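Local structure of Thiol:disulfide interchange protein (Klebsiella pneumoniae, 6DXN) at residues 42-52 with 173-184; 59-67 with 138-146. The protein probably acts as a periplasmic thiol:disulfide oxidoreductase of the DsbA subfamily, a thioredoxin-fold enzyme expected to exchange disulfides with its substrates. All blocks are in the same frame, centred on the assembly; numbering follows the deposited sequence.

Interaction 1 of 2, residues 42-52 with 173-184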
loop_
_atom_site.group_PDB
_atom_site.type_symbol
_atom_site.label_atom_id
_atom_site.label_comp_id
_atom_site.label_asym_id
_atom_site.label_seq_id
_atom_site.Cartn_x
_atom_site.Cartn_y
_atom_site.Cartn_z
ATOM N N ARG A 42 -11.056 -7.241 -3.171
ATOM C CA ARG A 42 -12.469 -7.196 -3.651
ATOM C C ARG A 42 -12.606 -6.332 -4.910
ATOM O O ARG A 42 -13.046 -6.825 -5.941
ATOM C CB ARG A 42 -13.425 -6.661 -2.577
ATOM C CG ARG A 42 -14.883 -6.604 -3.019
ATOM C CD ARG A 42 -15.832 -6.033 -1.977
ATOM N NE ARG A 42 -15.776 -6.779 -0.724
ATOM C CZ ARG A 42 -16.399 -7.931 -0.507
ATOM N NH1 ARG A 42 -17.126 -8.474 -1.468
ATOM N NH2 ARG A 42 -16.282 -8.539 0.665
ATOM N N ILE A 43 -12.305 -5.037 -4.777
ATOM C CA ILE A 43 -12.375 -4.077 -5.887
ATOM C C ILE A 43 -11.231 -4.383 -6.856
ATOM O O ILE A 43 -11.379 -4.248 -8.071
ATOM C CB ILE A 43 -12.299 -2.620 -5.387
ATOM C CG1 ILE A 43 -13.353 -2.324 -4.318
ATOM C CG2 ILE A 43 -12.393 -1.647 -6.563
ATOM C CD1 ILE A 43 -13.265 -0.934 -3.735
ATOM N N ASN A 44 -10.086 -4.778 -6.289
ATOM C CA ASN A 44 -8.910 -5.105 -7.072
ATOM C C ASN A 44 -8.415 -3.847 -7.797
ATOM O O ASN A 44 -8.119 -3.858 -8.996
ATOM C CB ASN A 44 -9.159 -6.318 -7.973
ATOM C CG ASN A 44 -9.175 -7.602 -7.172
ATOM O OD1 ASN A 44 -8.299 -7.818 -6.331
ATOM N ND2 ASN A 44 -10.150 -8.460 -7.426
ATOM N N VAL A 45 -8.343 -2.754 -7.033
ATOM C CA VAL A 45 -7.801 -1.509 -7.519
ATOM C C VAL A 45 -6.299 -1.715 -7.754
ATOM O O VAL A 45 -5.731 -1.163 -8.690
ATOM C CB VAL A 45 -8.024 -0.366 -6.510
ATOM C CG1 VAL A 45 -7.244 0.880 -6.879
ATOM C CG2 VAL A 45 -9.495 -0.051 -6.317
ATOM N N ASP A 46 -5.677 -2.531 -6.894
ATOM C CA ASP A 46 -4.214 -2.745 -6.937
ATOM C C ASP A 46 -3.787 -3.494 -8.207
ATOM O O ASP A 46 -2.812 -3.108 -8.828
ATOM C CB ASP A 46 -3.715 -3.479 -5.692
ATOM C CG ASP A 46 -3.691 -2.647 -4.420
ATOM O OD1 ASP A 46 -3.959 -1.429 -4.489
ATOM O OD2 ASP A 46 -3.380 -3.222 -3.380
ATOM N N THR A 47 -4.486 -4.579 -8.564
ATOM C CA THR A 47 -4.124 -5.335 -9.797
ATOM C C THR A 47 -4.378 -4.458 -11.035
ATOM O O THR A 47 -3.563 -4.422 -11.977
ATOM C CB THR A 47 -4.876 -6.671 -9.878
ATOM O OG1 THR A 47 -4.477 -7.467 -8.763
ATOM C CG2 THR A 47 -4.600 -7.446 -11.149
ATOM N N ALA A 48 -5.504 -3.742 -11.023
ATOM C CA ALA A 48 -5.885 -2.868 -12.144
ATOM C C ALA A 48 -4.745 -1.885 -12.453
ATOM O O ALA A 48 -4.281 -1.766 -13.603
ATOM C CB ALA A 48 -7.175 -2.154 -11.813
ATOM N N ILE A 49 -4.282 -1.191 -11.413
ATOM C CA ILE A 49 -3.189 -0.226 -11.529
ATOM C C ILE A 49 -1.917 -0.909 -12.069
ATOM O O ILE A 49 -1.302 -0.400 -13.021
ATOM C CB ILE A 49 -2.949 0.468 -10.169
ATOM C CG1 ILE A 49 -4.147 1.333 -9.768
ATOM C CG2 ILE A 49 -1.662 1.288 -10.185
ATOM C CD1 ILE A 49 -4.085 1.871 -8.355
ATOM N N ARG A 50 -1.532 -2.055 -11.485
ATOM C CA ARG A 50 -0.260 -2.751 -11.869
ATOM C C ARG A 50 -0.283 -3.208 -13.328
ATOM O O ARG A 50 0.721 -3.117 -14.034
ATOM C CB ARG A 50 0.000 -4.005 -11.036
ATOM C CG ARG A 50 0.363 -3.734 -9.587
ATOM C CD ARG A 50 0.812 -5.028 -8.944
ATOM N NE ARG A 50 0.949 -4.875 -7.519
ATOM C CZ ARG A 50 0.010 -5.190 -6.633
ATOM N NH1 ARG A 50 -1.140 -5.711 -7.029
ATOM N NH2 ARG A 50 0.228 -4.976 -5.354
ATOM N N LYS A 51 -1.440 -3.724 -13.737
ATOM C CA LYS A 51 -1.676 -4.233 -15.078
ATOM C C LYS A 51 -1.400 -3.149 -16.131
ATOM O O LYS A 51 -1.074 -3.473 -17.273
ATOM C CB LYS A 51 -3.132 -4.704 -15.142
ATOM C CG LYS A 51 -3.594 -5.338 -16.445
ATOM C CD LYS A 51 -5.030 -5.831 -16.359
ATOM C CE LYS A 51 -5.238 -6.802 -15.215
ATOM N NZ LYS A 51 -6.629 -7.310 -15.167
ATOM N N ARG A 52 -1.491 -1.876 -15.718
ATOM C CA ARG A 52 -1.362 -0.721 -16.645
ATOM C C ARG A 52 -0.030 0.028 -16.507
ATOM O O ARG A 52 0.229 0.949 -17.294
ATOM C CB ARG A 52 -2.489 0.274 -16.347
ATOM C CG ARG A 52 -3.887 -0.317 -16.426
ATOM C CD ARG A 52 -4.380 -0.542 -17.840
ATOM N NE ARG A 52 -4.566 0.722 -18.543
ATOM C CZ ARG A 52 -5.603 1.532 -18.363
ATOM N NH1 ARG A 52 -6.527 1.237 -17.464
ATOM N NH2 ARG A 52 -5.713 2.638 -19.077
ATOM N N TYR A 173 -17.683 -1.822 -9.281
ATOM C CA TYR A 173 -16.293 -1.877 -8.796
ATOM C C TYR A 173 -15.268 -2.056 -9.924
ATOM O O TYR A 173 -14.164 -1.531 -9.809
ATOM C CB TYR A 173 -16.110 -2.966 -7.735
ATOM C CG TYR A 173 -16.877 -2.750 -6.454
ATOM C CD1 TYR A 173 -16.824 -1.539 -5.776
ATOM C CD2 TYR A 173 -17.595 -3.782 -5.873
ATOM C CE1 TYR A 173 -17.520 -1.339 -4.596
ATOM C CE2 TYR A 173 -18.280 -3.607 -4.683
ATOM C CZ TYR A 173 -18.246 -2.381 -4.043
ATOM O OH TYR A 173 -18.936 -2.216 -2.880
ATOM N N ASP A 174 -15.621 -2.822 -10.965
ATOM C CA ASP A 174 -14.722 -3.102 -12.095
ATOM C C ASP A 174 -14.416 -1.788 -12.828
ATOM O O ASP A 174 -13.258 -1.503 -13.159
ATOM C CB ASP A 174 -15.322 -4.164 -13.025
ATOM C CG ASP A 174 -15.560 -5.508 -12.345
ATOM O OD1 ASP A 174 -15.005 -5.711 -11.253
ATOM O OD2 ASP A 174 -16.303 -6.342 -12.910
ATOM N N THR A 175 -15.462 -0.983 -13.031
ATOM C CA THR A 175 -15.341 0.295 -13.721
ATOM C C THR A 175 -14.535 1.254 -12.839
ATOM O O THR A 175 -13.670 1.990 -13.329
ATOM C CB THR A 175 -16.726 0.840 -14.096
ATOM O OG1 THR A 175 -17.394 -0.165 -14.865
ATOM C CG2 THR A 175 -16.664 2.134 -14.879
ATOM N N TYR A 176 -14.812 1.212 -11.530
ATOM C CA TYR A 176 -14.117 2.060 -10.571
ATOM C C TYR A 176 -12.605 1.788 -10.620
ATOM O O TYR A 176 -11.794 2.733 -10.697
ATOM C CB TYR A 176 -14.644 1.851 -9.147
ATOM C CG TYR A 176 -13.882 2.668 -8.136
ATOM C CD1 TYR A 176 -12.681 2.204 -7.625
ATOM C CD2 TYR A 176 -14.321 3.919 -7.734
ATOM C CE1 TYR A 176 -11.945 2.952 -6.722
ATOM C CE2 TYR A 176 -13.602 4.675 -6.821
ATOM C CZ TYR A 176 -12.402 4.193 -6.324
ATOM O OH TYR A 176 -11.655 4.913 -5.439
ATOM N N ALA A 177 -12.235 0.501 -10.556
ATOM C CA ALA A 177 -10.834 0.084 -10.559
ATOM C C ALA A 177 -10.142 0.566 -11.843
ATOM O O ALA A 177 -9.019 1.048 -11.791
ATOM C CB ALA A 177 -10.731 -1.414 -10.405
ATOM N N GLU A 178 -10.839 0.444 -12.979
ATOM C CA GLU A 178 -10.291 0.870 -14.272
ATOM C C GLU A 178 -10.073 2.390 -14.267
ATOM O O GLU A 178 -9.059 2.862 -14.762
ATOM C CB GLU A 178 -11.209 0.484 -15.432
ATOM C CG GLU A 178 -10.596 0.763 -16.805
ATOM C CD GLU A 178 -11.522 0.552 -17.994
ATOM O OE1 GLU A 178 -12.721 0.888 -17.874
ATOM O OE2 GLU A 178 -11.043 0.041 -19.040
ATOM N N ASP A 179 -11.020 3.124 -13.674
ATOM C CA ASP A 179 -11.011 4.600 -13.627
ATOM C C ASP A 179 -9.848 5.069 -12.742
ATOM O O ASP A 179 -9.225 6.104 -13.005
ATOM C CB ASP A 179 -12.364 5.138 -13.137
ATOM C CG ASP A 179 -12.686 6.562 -13.581
ATOM O OD1 ASP A 179 -12.128 6.989 -14.602
ATOM O OD2 ASP A 179 -13.520 7.225 -12.913
HETATM N N MSE A 180 -9.566 4.295 -11.685
HETATM C CA MSE A 180 -8.486 4.619 -10.774
HETATM C C MSE A 180 -7.163 4.461 -11.479
HETATM O O MSE A 180 -6.291 5.331 -11.373
HETATM C CB MSE A 180 -8.565 3.738 -9.527
HETATM C CG MSE A 180 -7.256 3.774 -8.751
HETATM SE SE MSE A 180 -7.011 5.499 -7.852
HETATM C CE MSE A 180 -8.030 5.087 -6.203
ATOM N N ALA A 181 -7.005 3.350 -12.211
ATOM C CA ALA A 181 -5.767 3.088 -12.960
ATOM C C ALA A 181 -5.581 4.161 -14.041
ATOM O O ALA A 181 -4.462 4.579 -14.323
ATOM C CB ALA A 181 -5.791 1.709 -13.560
ATOM N N ASN A 182 -6.695 4.575 -14.652
ATOM C CA ASN A 182 -6.667 5.621 -15.686
ATOM C C ASN A 182 -6.182 6.937 -15.062
ATOM O O ASN A 182 -5.282 7.580 -15.608
ATOM C CB ASN A 182 -8.023 5.766 -16.380
ATOM C CG ASN A 182 -8.310 4.654 -17.368
ATOM O OD1 ASN A 182 -7.398 3.978 -17.840
ATOM N ND2 ASN A 182 -9.572 4.478 -17.711
ATOM N N LEU A 183 -6.766 7.310 -13.913
ATOM C CA LEU A 183 -6.381 8.534 -13.189
ATOM C C LEU A 183 -4.902 8.464 -12.785
ATOM O O LEU A 183 -4.169 9.448 -12.951
ATOM C CB LEU A 183 -7.269 8.727 -11.955
ATOM C CG LEU A 183 -6.860 9.863 -11.015
ATOM C CD1 LEU A 183 -6.815 11.199 -11.739
ATOM C CD2 LEU A 183 -7.798 9.951 -9.826
ATOM N N VAL A 184 -4.470 7.318 -12.242
ATOM C CA VAL A 184 -3.062 7.157 -11.850
ATOM C C VAL A 184 -2.170 7.478 -13.060
ATOM O O VAL A 184 -1.226 8.267 -12.959
ATOM C CB VAL A 184 -2.768 5.756 -11.272
ATOM C CG1 VAL A 184 -1.288 5.388 -11.344
ATOM C CG2 VAL A 184 -3.259 5.627 -9.842
#

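Interaction 2 of 2, residues 59-67 with 138-146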
loop_
_atom_site.group_PDB
_atom_site.type_symbol
_atom_site.label_atom_id
_atom_site.label_comp_id
_atom_site.label_asym_id
_atom_site.label_seq_id
_atom_site.Cartn_x
_atom_site.Cartn_y
_atom_site.Cartn_z
ATOM N N LEU A 59 3.763 -0.366 -8.113
ATOM C CA LEU A 59 2.925 0.220 -7.121
ATOM C C LEU A 59 3.603 -0.103 -5.790
ATOM O O LEU A 59 3.720 -1.280 -5.437
ATOM C CB LEU A 59 1.525 -0.403 -7.193
ATOM C CG LEU A 59 0.597 -0.079 -6.019
ATOM C CD1 LEU A 59 0.316 1.415 -5.937
ATOM C CD2 LEU A 59 -0.705 -0.861 -6.124
ATOM N N GLU A 60 4.119 0.919 -5.106
ATOM C CA GLU A 60 4.739 0.677 -3.806
ATOM C C GLU A 60 3.654 0.781 -2.731
ATOM O O GLU A 60 2.842 1.696 -2.729
ATOM C CB GLU A 60 5.915 1.623 -3.562
ATOM C CG GLU A 60 7.144 1.254 -4.379
ATOM C CD GLU A 60 8.413 2.001 -4.001
ATOM O OE1 GLU A 60 8.306 3.050 -3.343
ATOM O OE2 GLU A 60 9.509 1.514 -4.350
ATOM N N LYS A 61 3.627 -0.209 -1.845
ATOM C CA LYS A 61 2.654 -0.203 -0.780
ATOM C C LYS A 61 3.401 0.010 0.533
ATOM O O LYS A 61 4.277 -0.770 0.897
ATOM C CB LYS A 61 1.800 -1.473 -0.819
ATOM C CG LYS A 61 0.919 -1.586 -2.051
ATOM C CD LYS A 61 -0.197 -2.585 -1.950
ATOM C CE LYS A 61 -1.245 -2.186 -0.932
ATOM N NZ LYS A 61 -2.395 -3.116 -0.957
ATOM N N TYR A 62 3.054 1.107 1.204
ATOM C CA TYR A 62 3.649 1.495 2.471
ATOM C C TYR A 62 2.609 1.313 3.581
ATOM O O TYR A 62 1.538 1.908 3.545
ATOM C CB TYR A 62 4.184 2.921 2.339
ATOM C CG TYR A 62 5.499 3.051 1.611
ATOM C CD1 TYR A 62 5.981 2.061 0.764
ATOM C CD2 TYR A 62 6.202 4.241 1.658
ATOM C CE1 TYR A 62 7.184 2.207 0.086
ATOM C CE2 TYR A 62 7.397 4.402 0.983
ATOM C CZ TYR A 62 7.889 3.389 0.187
ATOM O OH TYR A 62 9.072 3.580 -0.478
ATOM N N HIS A 63 2.950 0.472 4.563
ATOM C CA HIS A 63 2.061 0.195 5.678
ATOM C C HIS A 63 2.155 1.324 6.720
ATOM O O HIS A 63 3.224 1.830 6.975
ATOM C CB HIS A 63 2.347 -1.200 6.248
ATOM C CG HIS A 63 1.268 -1.635 7.170
ATOM N ND1 HIS A 63 1.414 -1.618 8.533
ATOM C CD2 HIS A 63 -0.013 -1.994 6.927
ATOM C CE1 HIS A 63 0.287 -1.997 9.092
ATOM N NE2 HIS A 63 -0.606 -2.216 8.135
ATOM N N VAL A 64 1.007 1.692 7.311
ATOM C CA VAL A 64 0.890 2.775 8.325
ATOM C C VAL A 64 1.046 2.181 9.737
ATOM O O VAL A 64 0.124 1.544 10.260
ATOM C CB VAL A 64 -0.451 3.519 8.168
ATOM C CG1 VAL A 64 -0.685 4.541 9.276
ATOM C CG2 VAL A 64 -0.574 4.180 6.801
ATOM N N SER A 65 2.199 2.450 10.363
ATOM C CA SER A 65 2.559 1.913 11.695
ATOM C C SER A 65 1.727 2.525 12.832
ATOM O O SER A 65 1.469 1.848 13.830
ATOM C CB SER A 65 4.027 2.125 11.988
ATOM O OG SER A 65 4.850 1.314 11.169
ATOM N N GLN A 66 1.326 3.789 12.675
ATOM C CA GLN A 66 0.615 4.517 13.732
ATOM C C GLN A 66 -0.864 4.100 13.831
ATOM O O GLN A 66 -1.613 4.699 14.600
ATOM C CB GLN A 66 0.768 6.024 13.505
ATOM C CG GLN A 66 0.046 6.546 12.271
ATOM C CD GLN A 66 0.314 8.009 12.015
ATOM O OE1 GLN A 66 1.267 8.590 12.536
ATOM N NE2 GLN A 66 -0.520 8.615 11.183
HETATM N N MSE A 67 -1.283 3.084 13.067
HETATM C CA MSE A 67 -2.674 2.623 13.139
HETATM C C MSE A 67 -2.773 1.278 13.832
HETATM O O MSE A 67 -2.125 0.323 13.432
HETATM C CB MSE A 67 -3.307 2.538 11.740
HETATM C CG MSE A 67 -3.650 3.921 11.163
HETATM SE SE MSE A 67 -4.348 3.760 9.313
HETATM C CE MSE A 67 -5.969 2.705 9.682
ATOM N N ALA A 138 11.820 2.073 8.177
ATOM C CA ALA A 138 12.015 3.495 8.486
ATOM C C ALA A 138 11.460 4.366 7.352
ATOM O O ALA A 138 10.860 5.412 7.616
ATOM C CB ALA A 138 13.467 3.780 8.775
ATOM N N ARG A 139 11.640 3.910 6.104
ATOM C CA ARG A 139 11.139 4.617 4.905
ATOM C C ARG A 139 9.614 4.784 4.994
ATOM O O ARG A 139 9.071 5.870 4.736
ATOM C CB ARG A 139 11.523 3.829 3.647
ATOM C CG ARG A 139 10.958 4.355 2.331
ATOM C CD ARG A 139 11.519 5.701 1.904
ATOM N NE ARG A 139 11.176 6.044 0.526
ATOM C CZ ARG A 139 11.571 7.153 -0.098
ATOM N NH1 ARG A 139 12.304 8.049 0.543
ATOM N NH2 ARG A 139 11.235 7.361 -1.363
ATOM N N GLN A 140 8.936 3.682 5.312
ATOM C CA GLN A 140 7.478 3.639 5.435
ATOM C C GLN A 140 6.987 4.645 6.490
ATOM O O GLN A 140 6.096 5.442 6.204
ATOM C CB GLN A 140 7.041 2.200 5.729
ATOM C CG GLN A 140 7.036 1.311 4.486
ATOM C CD GLN A 140 6.891 -0.158 4.806
ATOM O OE1 GLN A 140 5.857 -0.771 4.555
ATOM N NE2 GLN A 140 7.923 -0.732 5.402
ATOM N N ASP A 141 7.575 4.611 7.694
ATOM C CA ASP A 141 7.192 5.502 8.799
ATOM C C ASP A 141 7.519 6.970 8.471
ATOM O O ASP A 141 6.725 7.881 8.745
ATOM C CB ASP A 141 7.880 5.083 10.104
ATOM C CG ASP A 141 7.479 3.713 10.633
ATOM O OD1 ASP A 141 6.375 3.232 10.273
ATOM O OD2 ASP A 141 8.279 3.131 11.405
ATOM N N ASN A 142 8.693 7.200 7.880
ATOM C CA ASN A 142 9.147 8.556 7.573
ATOM C C ASN A 142 8.226 9.239 6.547
ATOM O O ASN A 142 7.916 10.425 6.681
ATOM C CB ASN A 142 10.582 8.552 7.039
ATOM C CG ASN A 142 11.133 9.949 6.849
ATOM O OD1 ASN A 142 10.967 10.810 7.713
ATOM N ND2 ASN A 142 11.796 10.176 5.730
ATOM N N LEU A 143 7.796 8.493 5.526
ATOM C CA LEU A 143 6.953 9.080 4.465
ATOM C C LEU A 143 5.517 9.319 4.951
ATOM O O LEU A 143 4.873 10.264 4.486
ATOM C CB LEU A 143 7.012 8.214 3.202
ATOM C CG LEU A 143 8.095 8.620 2.196
ATOM C CD1 LEU A 143 9.438 8.860 2.858
ATOM C CD2 LEU A 143 8.229 7.595 1.091
ATOM N N VAL A 144 5.024 8.495 5.883
ATOM C CA VAL A 144 3.678 8.736 6.417
ATOM C C VAL A 144 3.668 10.129 7.065
ATOM O O VAL A 144 2.682 10.868 6.958
ATOM C CB VAL A 144 3.228 7.620 7.384
ATOM C CG1 VAL A 144 2.057 8.043 8.257
ATOM C CG2 VAL A 144 2.903 6.340 6.636
ATOM N N GLU A 145 4.785 10.487 7.709
ATOM C CA GLU A 145 4.937 11.798 8.340
ATOM C C GLU A 145 5.157 12.875 7.260
ATOM O O GLU A 145 4.347 13.794 7.123
ATOM C CB GLU A 145 6.051 11.735 9.392
ATOM C CG GLU A 145 6.349 13.058 10.078
ATOM C CD GLU A 145 7.378 13.939 9.390
ATOM O OE1 GLU A 145 8.467 13.424 9.045
ATOM O OE2 GLU A 145 7.093 15.134 9.197
ATOM N N LYS A 146 6.222 12.737 6.464
ATOM C CA LYS A 146 6.568 13.766 5.449
ATOM C C LYS A 146 5.396 14.035 4.491
ATOM O O LYS A 146 5.062 15.197 4.242
ATOM C CB LYS A 146 7.837 13.366 4.690
ATOM C CG LYS A 146 9.113 13.341 5.526
ATOM C CD LYS A 146 9.444 14.668 6.182
ATOM C CE LYS A 146 10.794 14.674 6.870
ATOM N NZ LYS A 146 10.884 13.625 7.915
HETATM O O HOH W 1 4.214 3.636 8.635
#

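Interaction 1 of 2, residues 42-52 with 173-184
The Ile43 side chain crosses that of Tyr173 at about a right angle, its CG1 3.8 Å from Tyr173 CD1. With CG1 beside the backbone N (chi1 -54°), CG2 is left anti to that N and meets Tyr176 CD1 on helix 173-184. Val45 CG2 comes to the edge of that same Tyr176 ring, in its plane, at 3.9 Å from CE1. The other methyl of Val45, CG1, is pressed to 3.4 Å against CG of selenomethionine Met180, tighter than a usual carbon contact. Further along, Ile49 CD1 packs on the same Met180 CG and, at 4.1 Å, on Val184 CG2.

The backbones come nearest at alanines: Ala48 CB meets Ala177 CB at 3.9 Å, and Ala181 CB sits 3.8 Å from Ile49 CA, consistent with axes of the two segments 8.3 Å apart at closest approach, crossing at -44°. At the far end Arg52, bent at chi2 and chi3, brings NH2 to 2.5 Å from Asn182 OD1, too short to be trusted, so the strength of this bond is doubtful; NH1 adds a weak one. Phe39 of helix 34-41 and Phe155 of strand 154-157 also touch Val45 and Met180, which places this helix pair against the thioredoxin-type sheet, with Ile163 of strand 161-163 touching Met180 and Val184.

Interaction 2 of 2, residues 59-67 with 138-146
Edge strand 60-63 of the thioredoxin-type sheet is crossed almost perpendicularly, at -84°, by the C-terminal part of helix 131-146. Tyr62 makes the broadest contact. Gln140 CG lies over one face of its ring, a CH-pi contact 4.1 Å from the centroid, while Leu143 CD2 meets the ring edge in plane. The phenol oxygen takes a weak bond from Arg139 NE, at the guanidinium edge; Arg139 NH2 is bonded to Gln21 O. Extended beyond CG, the Gln140 chain carries OE1 to His63 N in a nearly straight 3.2 Å hydrogen bond (174°), and its NE2 bonds back to Leu136 O, so both ends of the amide are held.

Where the strand gives way to the turn, Ser65 OG donates to the syn lone pair of Asp141 OD1 at 2.6 Å and also bonds Thr75 OG1. A water joins the same carboxylate oxygen, at 2.7 Å, to His63 O and Ser65 N. Beyond it, Val64 CG2 and Val144 CG2 meet at 4.1 Å. Strand 25-29 pairs with 60-63 and adds Val26 beside Tyr62 and Phe28 beside Val144, while helix 71-83 supplies Thr75 and Trp78 against Gln140.

In the fold
Interactions 1 and 2 have centres about 22 Å apart, flanking the middle of the molecule, and both segments of interaction 2 fall between residues 52 and 173 in sequence. Helix 45-52 is the element before strand 60-63 in the chain, and the two are joined by a salt bridge, Asp46 OD2 to Lys61 NZ at 2.6 Å. Interaction 1 brings helix 173-188 back to helix 45-52, pairing two helices of the thioredoxin-type fold. Interaction 2 sets the end of helix 131-146, which probably follows the helical insertion known in DsbA proteins, against the sheet edge. The same fold carries Cys33 and Cys36, the predicted redox pair, not disulfide-bonded here.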